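Fumarate reductase iron-sulfur subunit (Mycolicibacterium smegmatis, PDB 7D6V) is the iron-sulfur subunit of a mycobacterial succinate dehydrogenase and probably relays electrons between the catalytic subunit and the quinone through its three iron-sulfur clusters. Local coordinates at residues I146-C151 with V212-I217. Numbering follows the deposited sequence.
With SF4 (iron/sulfur cluster), chain F.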
# COMPACT_ATOMS: atom_id res chain seq x y z
N ILE B 146 -2.90 2.20 -0.52
CA ILE B 146 -2.10 1.84 -1.68
C ILE B 146 -2.96 2.11 -2.90
O ILE B 146 -4.08 1.60 -3.01
CB ILE B 146 -1.62 0.38 -1.61
CG1 ILE B 146 -2.78 -0.61 -1.66
CG2 ILE B 146 -0.83 0.15 -0.34
CD1 ILE B 146 -2.39 -1.99 -2.09
N GLU B 147 -2.47 2.94 -3.81
CA GLU B 147 -3.37 3.43 -4.85
C GLU B 147 -3.67 2.32 -5.85
O GLU B 147 -3.16 2.33 -6.97
CB GLU B 147 -2.77 4.66 -5.53
CG GLU B 147 -2.87 5.91 -4.68
CD GLU B 147 -2.25 7.11 -5.32
OE1 GLU B 147 -1.32 6.94 -6.13
OE2 GLU B 147 -2.69 8.24 -5.02
N CYS B 148 -4.53 1.40 -5.45
CA CYS B 148 -4.93 0.29 -6.31
C CYS B 148 -6.09 0.74 -7.21
O CYS B 148 -6.21 0.29 -8.35
CB CYS B 148 -5.35 -0.92 -5.48
SG CYS B 148 -7.08 -0.92 -4.97
N PHE B 149 -6.93 1.62 -6.68
CA PHE B 149 -8.07 2.14 -7.43
C PHE B 149 -9.18 1.11 -7.59
O PHE B 149 -10.01 1.23 -8.49
CB PHE B 149 -7.64 2.69 -8.79
CG PHE B 149 -6.51 3.67 -8.71
CD1 PHE B 149 -6.57 4.74 -7.83
CD2 PHE B 149 -5.39 3.52 -9.50
CE1 PHE B 149 -5.54 5.65 -7.75
CE2 PHE B 149 -4.35 4.43 -9.42
CZ PHE B 149 -4.43 5.49 -8.55
N LEU B 150 -9.23 0.11 -6.72
CA LEU B 150 -10.33 -0.84 -6.74
C LEU B 150 -11.63 -0.17 -6.31
O LEU B 150 -12.71 -0.48 -6.83
CB LEU B 150 -10.02 -2.04 -5.84
CG LEU B 150 -8.99 -3.03 -6.36
CD1 LEU B 150 -8.63 -4.04 -5.29
CD2 LEU B 150 -9.48 -3.73 -7.61
N CYS B 151 -11.51 0.80 -5.41
CA CYS B 151 -12.66 1.56 -4.95
C CYS B 151 -13.20 2.35 -6.14
O CYS B 151 -14.41 2.36 -6.39
CB CYS B 151 -12.26 2.52 -3.82
SG CYS B 151 -11.06 3.78 -4.29
N VAL B 212 -14.39 -3.26 -0.98
CA VAL B 212 -13.36 -3.80 -1.85
C VAL B 212 -11.96 -3.40 -1.42
O VAL B 212 -10.98 -3.88 -2.02
CB VAL B 212 -13.59 -3.41 -3.32
CG1 VAL B 212 -14.93 -3.92 -3.80
CG2 VAL B 212 -13.48 -1.91 -3.49
N CYS B 213 -11.84 -2.50 -0.45
CA CYS B 213 -10.52 -2.03 -0.03
C CYS B 213 -9.60 -3.10 0.57
O CYS B 213 -9.90 -3.65 1.62
CB CYS B 213 -10.67 -0.87 0.96
SG CYS B 213 -9.14 -0.38 1.78
N PRO B 214 -8.47 -3.38 -0.11
CA PRO B 214 -7.55 -4.37 0.48
C PRO B 214 -6.92 -3.90 1.77
O PRO B 214 -6.45 -4.74 2.55
CB PRO B 214 -6.49 -4.56 -0.62
CG PRO B 214 -7.04 -3.87 -1.83
CD PRO B 214 -7.95 -2.81 -1.35
N GLU B 215 -6.89 -2.60 2.02
CA GLU B 215 -6.31 -2.05 3.24
C GLU B 215 -7.32 -1.92 4.36
O GLU B 215 -6.95 -1.50 5.46
CB GLU B 215 -5.69 -0.69 2.94
CG GLU B 215 -4.54 -0.75 1.95
CD GLU B 215 -3.50 -1.78 2.33
OE1 GLU B 215 -3.19 -2.64 1.48
OE2 GLU B 215 -3.00 -1.73 3.47
N HIS B 216 -8.59 -2.26 4.12
CA HIS B 216 -9.64 -2.24 5.13
C HIS B 216 -9.82 -0.84 5.72
O HIS B 216 -10.04 -0.68 6.92
CB HIS B 216 -9.38 -3.27 6.22
CG HIS B 216 -9.07 -4.64 5.69
ND1 HIS B 216 -9.98 -5.38 4.98
CD2 HIS B 216 -7.94 -5.39 5.76
CE1 HIS B 216 -9.43 -6.53 4.63
NE2 HIS B 216 -8.20 -6.56 5.10
N ILE B 217 -9.71 0.17 4.87
CA ILE B 217 -10.01 1.54 5.28
C ILE B 217 -11.52 1.72 5.31
O ILE B 217 -12.23 1.32 4.38
CB ILE B 217 -9.34 2.54 4.32
CG1 ILE B 217 -7.85 2.24 4.18
CG2 ILE B 217 -9.56 3.96 4.81
CD1 ILE B 217 -7.16 3.06 3.12
FE1 SF4 F . -9.41 2.67 -2.87
FE2 SF4 F . -8.49 1.19 -0.40
FE3 SF4 F . -6.68 3.22 -1.71
FE4 SF4 F . -7.24 0.59 -3.08
S1 SF4 F . -6.50 1.16 -1.16
S2 SF4 F . -7.42 2.64 -3.63
S3 SF4 F . -9.23 0.61 -2.32
S4 SF4 F . -8.68 3.25 -0.95
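L150 and P214 meet at one side of the [4Fe-4S] cluster, CD1 of L150 lying 3.8 Å from CG of P214 as the two side chains slant past each other. Next to them, CG2 of V212 packs on L150, 3.7 Å from its backbone O. These contacts form the tight part, and P214 also reaches the cluster, its CD 3.8 Å from S3. C148 SG binds the iron FE4 at 2.4 Å and C151 SG binds FE1. C213 SG, swung anti to its backbone N, faces FE2 at a longer 2.8 Å. Backbone N-H groups also point at the thiolates: L150 N bonds to C148 SG (3.0 Å), and I217 N bonds almost straight to C213 SG (171°), which probably tempers their negative charge. No hydrogen bond joins the two segments directly. Packing is sparser where I146 and E215 cross at about a right angle: chi2 folds CD of E215 back, and the OE1 it carries lies 3.7 Å from CD1 of I146. Residues 146-151 are buried, whereas V212, P214 and E215 are partly exposed. C145, C148 and C151 form the C-x2-C-x2-C run of the dicluster domain, and C213, followed by P214, comes from the loop before helix 219-235. Strand 70-72 packs on L150 and P214, helix 171-181 on C151 and I217, and helix 133-142 on I217.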